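Local coordinates for SAS-6 (PDB 4CKM), which probably self-assembles through this N-terminal head domain and the coiled coil of the full protein into the ninefold cartwheel that scaffolds centrioles and basal bodies, at residues T44-P52 with Y136-S144; D88-E96 with I169-G177. All coordinates share one frame; numbering follows the deposited sequence.

Contact 1 of 2, residues T44-P52 with Y136-S144; sequences TVMVSTKMP and YELSFVLNS
S48, T49 and K50 pair in parallel with S139, F140 and V141, the two strands running at 36° to each other with their axes approaching to 4.5 Å. Four backbone hydrogen bonds zigzag between them: S48 N to L138 O, F140 N to S48 O (2.8 Å), K50 N to F140 O and L142 N to K50 O. Before S48 the strands part, and a water takes over the ladder, donating to M46 O and accepting from L138 N. The side chains of V45, V47, T49, L138 and F140 face the interior. V47 has CG1 anti to its backbone N (chi1 -173°), which lays that methyl against F140 CB at 3.7 Å, while its CG2 faces L138 CB more loosely. Farther back, V45 crosses L138 at about a right angle, V45 CG2 meeting L138 CD1 at 3.7 Å; L126 and I129 of helix 117-130 also pack on L138. T49 OG1 turns aside to the neighbouring strand, where it bonds R59 NH1 and Q57 O. On the other face S48 OG and S139 OG share a second water, 2.7 Å from S48 OG and 3.0 Å from S139 OG. K50 lies alongside V141, both pointing the same way. Beyond the ladder the P52 ring crosses V141 at about a right angle, with P52 CD 3.8 Å from V141 CG1, and the M51 chain, extended to its sulfur, brings SD within 3.6 Å of CB of the poorly ordered S144. This parallel pair joins the first and last strands in the order of an otherwise antiparallel sheet, closing the seven-strand sheet of the SAS-6 N-terminal domain, which belongs to the XRCC4-like head-domain clan.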
loop_
_atom_site.group_PDB
_atom_site.type_symbol
_atom_site.label_atom_id
_atom_site.label_comp_id
_atom_site.label_asym_id
_atom_site.label_seq_id
_atom_site.Cartn_x
_atom_site.Cartn_y
_atom_site.Cartn_z
ATOM N N THR A 44 -17.841 -17.499 -2.714
ATOM C CA THR A 44 -18.360 -16.499 -1.796
ATOM C C THR A 44 -17.285 -16.146 -0.810
ATOM O O THR A 44 -16.482 -16.992 -0.422
ATOM C CB THR A 44 -19.625 -17.002 -1.110
ATOM O OG1 THR A 44 -20.614 -17.186 -2.126
ATOM C CG2 THR A 44 -20.171 -15.974 -0.104
ATOM N N VAL A 45 -17.199 -14.868 -0.469
ATOM C CA VAL A 45 -16.164 -14.408 0.450
ATOM C C VAL A 45 -16.757 -13.352 1.332
ATOM O O VAL A 45 -17.665 -12.638 0.915
ATOM C CB VAL A 45 -14.943 -13.796 -0.270
ATOM C CG1 VAL A 45 -14.108 -14.872 -0.895
ATOM C CG2 VAL A 45 -15.386 -12.805 -1.339
ATOM N N MET A 46 -16.233 -13.256 2.549
ATOM C CA MET A 46 -16.624 -12.182 3.451
ATOM C C MET A 46 -15.870 -10.912 3.056
ATOM O O MET A 46 -14.651 -10.933 2.860
ATOM C CB MET A 46 -16.291 -12.551 4.901
ATOM C CG MET A 46 -17.078 -13.731 5.428
ATOM S SD MET A 46 -18.819 -13.324 5.438
ATOM C CE MET A 46 -19.506 -14.942 5.776
ATOM N N VAL A 47 -16.594 -9.803 2.996
ATOM C CA VAL A 47 -16.012 -8.524 2.645
ATOM C C VAL A 47 -16.511 -7.467 3.600
ATOM O O VAL A 47 -17.701 -7.379 3.862
ATOM C CB VAL A 47 -16.373 -8.150 1.188
ATOM C CG1 VAL A 47 -15.642 -6.884 0.738
ATOM C CG2 VAL A 47 -16.035 -9.307 0.243
ATOM N N SER A 48 -15.601 -6.646 4.111
ATOM C CA SER A 48 -16.007 -5.403 4.775
ATOM C C SER A 48 -16.349 -4.362 3.708
ATOM O O SER A 48 -15.476 -3.924 2.961
ATOM C CB SER A 48 -14.918 -4.877 5.720
ATOM O OG SER A 48 -15.312 -3.630 6.274
ATOM N N THR A 49 -17.626 -4.010 3.623
ATOM C CA THR A 49 -18.125 -3.020 2.672
ATOM C C THR A 49 -18.505 -1.718 3.357
ATOM O O THR A 49 -19.079 -1.723 4.453
ATOM C CB THR A 49 -19.411 -3.501 1.984
ATOM O OG1 THR A 49 -20.379 -3.838 2.984
ATOM C CG2 THR A 49 -19.151 -4.716 1.167
ATOM N N LYS A 50 -18.221 -0.608 2.701
ATOM C CA LYS A 50 -18.690 0.678 3.181
ATOM C C LYS A 50 -18.776 1.714 2.081
ATOM O O LYS A 50 -18.003 1.662 1.118
ATOM C CB LYS A 50 -17.817 1.178 4.323
ATOM C CG LYS A 50 -16.470 1.703 3.929
ATOM C CD LYS A 50 -15.709 2.140 5.160
ATOM C CE LYS A 50 -14.299 2.573 4.796
ATOM N NZ LYS A 50 -13.282 2.021 5.731
ATOM N N MET A 51 -19.780 2.592 2.186
ATOM C CA MET A 51 -19.784 3.844 1.429
ATOM C C MET A 51 -19.524 4.965 2.412
ATOM O O MET A 51 -20.403 5.320 3.199
ATOM C CB MET A 51 -21.094 4.126 0.698
ATOM C CG MET A 51 -20.965 5.431 -0.118
ATOM S SD MET A 51 -22.419 6.164 -0.905
ATOM C CE MET A 51 -23.622 6.294 0.425
ATOM N N PRO A 52 -18.316 5.531 2.383
ATOM C CA PRO A 52 -18.078 6.618 3.317
ATOM C C PRO A 52 -19.088 7.741 3.092
ATOM O O PRO A 52 -19.537 7.944 1.965
ATOM C CB PRO A 52 -16.654 7.077 2.993
ATOM C CG PRO A 52 -16.039 5.909 2.277
ATOM C CD PRO A 52 -17.175 5.326 1.484
ATOM N N TYR A 136 -5.352 -13.074 5.125
ATOM C CA TYR A 136 -5.700 -11.864 4.430
ATOM C C TYR A 136 -7.167 -11.602 4.571
ATOM O O TYR A 136 -7.927 -12.513 4.791
ATOM C CB TYR A 136 -5.353 -11.970 2.930
ATOM C CG TYR A 136 -3.864 -12.067 2.594
ATOM C CD1 TYR A 136 -2.879 -11.841 3.551
ATOM C CD2 TYR A 136 -3.444 -12.358 1.298
ATOM C CE1 TYR A 136 -1.531 -11.924 3.231
ATOM C CE2 TYR A 136 -2.102 -12.443 0.972
ATOM C CZ TYR A 136 -1.151 -12.222 1.942
ATOM O OH TYR A 136 0.185 -12.300 1.627
ATOM N N GLU A 137 -7.548 -10.347 4.389
ATOM C CA GLU A 137 -8.947 -9.909 4.446
ATOM C C GLU A 137 -9.300 -9.120 3.201
ATOM O O GLU A 137 -8.413 -8.635 2.517
ATOM C CB GLU A 137 -9.161 -8.943 5.614
ATOM C CG GLU A 137 -9.047 -9.554 6.986
ATOM C CD GLU A 137 -9.156 -8.508 8.103
ATOM O OE1 GLU A 137 -9.061 -7.281 7.845
ATOM O OE2 GLU A 137 -9.321 -8.925 9.257
ATOM N N LEU A 138 -10.592 -8.936 2.967
ATOM C CA LEU A 138 -11.079 -8.110 1.868
ATOM C C LEU A 138 -11.924 -6.935 2.351
ATOM O O LEU A 138 -12.762 -7.061 3.269
ATOM C CB LEU A 138 -11.935 -8.928 0.915
ATOM C CG LEU A 138 -11.225 -10.087 0.224
ATOM C CD1 LEU A 138 -12.237 -10.965 -0.501
ATOM C CD2 LEU A 138 -10.181 -9.550 -0.744
ATOM N N SER A 139 -11.718 -5.809 1.684
ATOM C CA SER A 139 -12.458 -4.591 1.926
ATOM C C SER A 139 -12.952 -4.088 0.581
ATOM O O SER A 139 -12.262 -4.257 -0.423
ATOM C CB SER A 139 -11.546 -3.559 2.556
ATOM O OG SER A 139 -12.263 -2.358 2.728
ATOM N N PHE A 140 -14.154 -3.530 0.544
ATOM C CA PHE A 140 -14.680 -2.915 -0.666
ATOM C C PHE A 140 -15.287 -1.575 -0.317
ATOM O O PHE A 140 -16.297 -1.512 0.366
ATOM C CB PHE A 140 -15.703 -3.797 -1.346
ATOM C CG PHE A 140 -16.069 -3.351 -2.736
ATOM C CD1 PHE A 140 -15.114 -3.325 -3.752
ATOM C CD2 PHE A 140 -17.354 -2.979 -3.037
ATOM C CE1 PHE A 140 -15.442 -2.943 -5.039
ATOM C CE2 PHE A 140 -17.688 -2.570 -4.325
ATOM C CZ PHE A 140 -16.730 -2.555 -5.324
ATOM N N VAL A 141 -14.639 -0.503 -0.765
ATOM C CA VAL A 141 -15.063 0.850 -0.444
ATOM C C VAL A 141 -15.673 1.521 -1.654
ATOM O O VAL A 141 -15.011 1.702 -2.663
ATOM C CB VAL A 141 -13.868 1.692 -0.019
ATOM C CG1 VAL A 141 -14.333 3.085 0.373
ATOM C CG2 VAL A 141 -13.109 1.005 1.127
ATOM N N LEU A 142 -16.939 1.868 -1.547
ATOM C CA LEU A 142 -17.653 2.556 -2.599
ATOM C C LEU A 142 -17.352 4.060 -2.566
ATOM O O LEU A 142 -17.018 4.603 -1.521
ATOM C CB LEU A 142 -19.149 2.340 -2.432
ATOM C CG LEU A 142 -19.701 0.908 -2.335
ATOM C CD1 LEU A 142 -21.179 0.947 -2.009
ATOM C CD2 LEU A 142 -19.533 0.152 -3.624
ATOM N N ASN A 143 -17.460 4.722 -3.716
ATOM C CA ASN A 143 -17.352 6.184 -3.770
ATOM C C ASN A 143 -18.684 6.867 -3.411
ATOM O O ASN A 143 -19.662 6.187 -3.160
ATOM C CB ASN A 143 -16.830 6.627 -5.156
ATOM C CG ASN A 143 -17.866 6.505 -6.275
ATOM O OD1 ASN A 143 -18.746 5.634 -6.294
ATOM N ND2 ASN A 143 -17.727 7.374 -7.249
ATOM N N SER A 144 -18.716 8.199 -3.367
ATOM C CA SER A 144 -19.977 8.996 -3.186
ATOM C C SER A 144 -20.130 9.506 -1.756
ATOM O O SER A 144 -19.134 9.811 -1.091
ATOM C CB SER A 144 -21.243 8.209 -3.607
ATOM O OG SER A 144 -22.424 8.989 -3.539
HETATM O O HOH W 1 -12.584 -10.555 4.427
HETATM O O HOH W 2 -14.304 -1.615 4.737
#

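Contact 2 of 2, residues D88-E96 with I169-G177; sequences DPFFLFELE and ISLVLLRQG
E94 and L174 form an antiparallel hydrogen-bonded pair, E94 N to L174 O and L174 N to E94 O both measuring 2.8 Å; in the second bond the donor stands above the carbonyl plane of E94. The strands cross at 128°. One step on, F93 and R175 make a non-hydrogen-bonded pair. R175 CB sits over one face of the F93 ring, 4.0 Å from its centroid, in a CH-pi contact. Past it, only a weak bond from Q176 N to L92 O continues the ladder. On the opposite side of the sheet Q176 crosses E94 at about a right angle, its bent chain bringing NE2 to 3.3 Å from E94 OE1, at an angle too poor for a hydrogen bond, with the amide and carboxylate planes 46° apart. Back on the F93 side, L95 CB packs on L173 CD1 at 3.9 Å, and L95 CD2 approaches L171 CD2. Farther out, E94 OE2 forms a salt bridge to R82 NE on strand 76-85, and R175 NE bonds S150 O. F93 in turn sets CE1 over the centre of the F91 ring. This short, steeply crossed antiparallel pairing joins the first four strands of the sheet to the last three in the XRCC4-like SAS-6 head domain.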
loop_
_atom_site.group_PDB
_atom_site.type_symbol
_atom_site.label_atom_id
_atom_site.label_comp_id
_atom_site.label_asym_id
_atom_site.label_seq_id
_atom_site.Cartn_x
_atom_site.Cartn_y
_atom_site.Cartn_z
ATOM N N ASP A 88 -28.905 -9.011 -3.353
ATOM C CA ASP A 88 -29.151 -7.706 -3.991
ATOM C C ASP A 88 -28.605 -7.655 -5.422
ATOM O O ASP A 88 -27.392 -7.599 -5.621
ATOM C CB ASP A 88 -28.552 -6.557 -3.165
ATOM C CG ASP A 88 -28.636 -5.206 -3.880
ATOM O OD1 ASP A 88 -29.260 -5.119 -4.961
ATOM O OD2 ASP A 88 -28.076 -4.218 -3.359
ATOM N N PRO A 89 -29.511 -7.664 -6.417
ATOM C CA PRO A 89 -29.204 -7.510 -7.842
ATOM C C PRO A 89 -28.547 -6.202 -8.275
ATOM O O PRO A 89 -27.744 -6.231 -9.193
ATOM C CB PRO A 89 -30.577 -7.633 -8.505
ATOM C CG PRO A 89 -31.319 -8.554 -7.605
ATOM C CD PRO A 89 -30.887 -8.164 -6.220
ATOM N N PHE A 90 -28.882 -5.066 -7.666
ATOM C CA PHE A 90 -28.271 -3.777 -8.076
ATOM C C PHE A 90 -26.759 -3.750 -7.788
ATOM O O PHE A 90 -26.008 -2.944 -8.383
ATOM C CB PHE A 90 -28.927 -2.568 -7.379
ATOM C CG PHE A 90 -30.423 -2.459 -7.584
ATOM C CD1 PHE A 90 -30.945 -1.811 -8.703
ATOM C CD2 PHE A 90 -31.313 -2.982 -6.638
ATOM C CE1 PHE A 90 -32.320 -1.706 -8.883
ATOM C CE2 PHE A 90 -32.686 -2.880 -6.816
ATOM C CZ PHE A 90 -33.190 -2.239 -7.938
ATOM N N PHE A 91 -26.324 -4.612 -6.859
ATOM C CA PHE A 91 -24.925 -4.693 -6.454
ATOM C C PHE A 91 -24.174 -5.632 -7.370
ATOM O O PHE A 91 -24.192 -6.847 -7.195
ATOM C CB PHE A 91 -24.799 -5.166 -5.012
ATOM C CG PHE A 91 -23.435 -4.958 -4.426
ATOM C CD1 PHE A 91 -22.380 -5.814 -4.741
ATOM C CD2 PHE A 91 -23.198 -3.907 -3.557
ATOM C CE1 PHE A 91 -21.130 -5.615 -4.195
ATOM C CE2 PHE A 91 -21.947 -3.726 -2.992
ATOM C CZ PHE A 91 -20.915 -4.571 -3.321
ATOM N N LEU A 92 -23.514 -5.035 -8.350
ATOM C CA LEU A 92 -22.765 -5.771 -9.357
ATOM C C LEU A 92 -21.660 -4.862 -9.824
ATOM O O LEU A 92 -21.947 -3.842 -10.432
ATOM C CB LEU A 92 -23.667 -6.131 -10.530
ATOM C CG LEU A 92 -22.992 -6.608 -11.823
ATOM C CD1 LEU A 92 -22.124 -7.828 -11.564
ATOM C CD2 LEU A 92 -24.032 -6.914 -12.899
ATOM N N PHE A 93 -20.411 -5.195 -9.493
ATOM C CA PHE A 93 -19.274 -4.368 -9.876
ATOM C C PHE A 93 -18.237 -5.232 -10.595
ATOM O O PHE A 93 -17.999 -6.376 -10.202
ATOM C CB PHE A 93 -18.613 -3.709 -8.668
ATOM C CG PHE A 93 -19.489 -2.746 -7.924
ATOM C CD1 PHE A 93 -20.535 -3.206 -7.122
ATOM C CD2 PHE A 93 -19.225 -1.387 -7.961
ATOM C CE1 PHE A 93 -21.326 -2.318 -6.420
ATOM C CE2 PHE A 93 -20.006 -0.486 -7.254
ATOM C CZ PHE A 93 -21.054 -0.948 -6.476
ATOM N N GLU A 94 -17.604 -4.661 -11.619
ATOM C CA GLU A 94 -16.667 -5.391 -12.467
ATOM C C GLU A 94 -15.433 -4.581 -12.817
ATOM O O GLU A 94 -15.491 -3.373 -13.019
ATOM C CB GLU A 94 -17.325 -5.785 -13.774
ATOM C CG GLU A 94 -18.477 -6.753 -13.623
ATOM C CD GLU A 94 -19.054 -7.188 -14.959
ATOM O OE1 GLU A 94 -18.858 -6.453 -15.957
ATOM O OE2 GLU A 94 -19.688 -8.269 -15.008
ATOM N N LEU A 95 -14.312 -5.280 -12.836
ATOM C CA LEU A 95 -13.106 -4.811 -13.451
ATOM C C LEU A 95 -12.889 -5.696 -14.649
ATOM O O LEU A 95 -12.904 -6.924 -14.543
ATOM C CB LEU A 95 -11.911 -4.977 -12.529
ATOM C CG LEU A 95 -10.567 -4.801 -13.249
ATOM C CD1 LEU A 95 -10.394 -3.349 -13.661
ATOM C CD2 LEU A 95 -9.394 -5.238 -12.397
ATOM N N GLU A 96 -12.642 -5.072 -15.783
ATOM C CA GLU A 96 -12.299 -5.820 -16.969
ATOM C C GLU A 96 -10.939 -5.349 -17.402
ATOM O O GLU A 96 -10.759 -4.194 -17.752
ATOM C CB GLU A 96 -13.317 -5.580 -18.044
ATOM C CG GLU A 96 -13.214 -6.571 -19.176
ATOM C CD GLU A 96 -14.170 -6.213 -20.287
ATOM O OE1 GLU A 96 -15.394 -6.146 -20.004
ATOM O OE2 GLU A 96 -13.682 -5.954 -21.410
ATOM N N ILE A 169 -2.994 -5.372 -2.550
ATOM C CA ILE A 169 -3.410 -4.857 -3.857
ATOM C C ILE A 169 -4.749 -4.176 -3.728
ATOM O O ILE A 169 -5.505 -4.465 -2.802
ATOM C CB ILE A 169 -3.421 -5.987 -4.904
ATOM C CG1 ILE A 169 -3.626 -5.449 -6.326
ATOM C CG2 ILE A 169 -4.462 -7.050 -4.589
ATOM C CD1 ILE A 169 -3.480 -6.551 -7.359
ATOM N N SER A 170 -4.976 -3.196 -4.595
ATOM C CA SER A 170 -6.260 -2.505 -4.754
ATOM C C SER A 170 -6.661 -2.591 -6.203
ATOM O O SER A 170 -5.793 -2.487 -7.070
ATOM C CB SER A 170 -6.136 -1.028 -4.461
ATOM O OG SER A 170 -5.412 -0.838 -3.297
ATOM N N LEU A 171 -7.956 -2.732 -6.453
ATOM C CA LEU A 171 -8.503 -2.818 -7.787
ATOM C C LEU A 171 -9.767 -2.007 -7.792
ATOM O O LEU A 171 -10.555 -2.068 -6.828
ATOM C CB LEU A 171 -8.881 -4.246 -8.133
ATOM C CG LEU A 171 -7.750 -5.256 -8.101
ATOM C CD1 LEU A 171 -8.322 -6.651 -8.297
ATOM C CD2 LEU A 171 -6.699 -4.949 -9.164
ATOM N N VAL A 172 -9.954 -1.241 -8.862
ATOM C CA VAL A 172 -11.140 -0.437 -9.029
ATOM C C VAL A 172 -12.107 -1.234 -9.848
ATOM O O VAL A 172 -11.745 -1.756 -10.899
ATOM C CB VAL A 172 -10.845 0.901 -9.738
ATOM C CG1 VAL A 172 -12.143 1.668 -10.003
ATOM C CG2 VAL A 172 -9.926 1.734 -8.867
ATOM N N LEU A 173 -13.323 -1.367 -9.337
ATOM C CA LEU A 173 -14.378 -2.107 -10.013
ATOM C C LEU A 173 -15.536 -1.152 -10.233
ATOM O O LEU A 173 -15.888 -0.405 -9.328
ATOM C CB LEU A 173 -14.842 -3.286 -9.167
ATOM C CG LEU A 173 -14.015 -4.564 -9.151
ATOM C CD1 LEU A 173 -12.571 -4.302 -8.792
ATOM C CD2 LEU A 173 -14.614 -5.530 -8.144
ATOM N N LEU A 174 -16.116 -1.188 -11.436
ATOM C CA LEU A 174 -17.189 -0.262 -11.837
ATOM C C LEU A 174 -18.524 -0.954 -11.757
ATOM O O LEU A 174 -18.651 -2.118 -12.144
ATOM C CB LEU A 174 -16.966 0.194 -13.279
ATOM C CG LEU A 174 -15.551 0.680 -13.620
ATOM C CD1 LEU A 174 -15.435 0.976 -15.109
ATOM C CD2 LEU A 174 -15.183 1.899 -12.796
ATOM N N ARG A 175 -19.533 -0.255 -11.267
ATOM C CA ARG A 175 -20.880 -0.817 -11.270
ATOM C C ARG A 175 -21.419 -0.821 -12.679
ATOM O O ARG A 175 -21.137 0.099 -13.430
ATOM C CB ARG A 175 -21.826 0.004 -10.381
ATOM C CG ARG A 175 -23.235 -0.604 -10.260
ATOM C CD ARG A 175 -24.053 -0.063 -9.086
ATOM N NE ARG A 175 -24.069 1.398 -9.079
ATOM C CZ ARG A 175 -24.863 2.168 -9.827
ATOM N NH1 ARG A 175 -25.750 1.633 -10.659
ATOM N NH2 ARG A 175 -24.779 3.495 -9.741
ATOM N N GLN A 176 -22.183 -1.842 -13.052
ATOM C CA GLN A 176 -23.161 -1.675 -14.148
ATOM C C GLN A 176 -24.276 -2.701 -14.066
ATOM O O GLN A 176 -24.252 -3.567 -13.198
ATOM C CB GLN A 176 -22.510 -1.683 -15.551
ATOM C CG GLN A 176 -21.946 -3.014 -16.023
ATOM C CD GLN A 176 -20.743 -3.414 -15.217
ATOM O OE1 GLN A 176 -19.677 -2.810 -15.328
ATOM N NE2 GLN A 176 -20.913 -4.416 -14.373
ATOM N N GLY A 177 -25.265 -2.576 -14.954
ATOM C CA GLY A 177 -26.314 -3.591 -15.114
ATOM C C GLY A 177 -27.327 -3.605 -13.984
ATOM O O GLY A 177 -28.462 -3.157 -14.149
#

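The two contacts lie 11 Å apart between centres and belong to one seven-strand sheet, joining its halves at two separate seams. Their segments alternate along the chain, in the order 44-52, 88-96, 136-144 and 169-177, so each seam is completed only after the helices 102-109 and 117-130 have been passed. Strand 152-160 stands between 136-142 and 165-175, linking the seams through the sheet. Inside, they meet directly: the rings of F140 and F93 pack edge-to-face, L142 CD2 comes within 3.4 Å of F93 CZ, and F140 also touches F91 and L173. Contacts 1 and 2 thus share one aromatic and aliphatic core within the head domain.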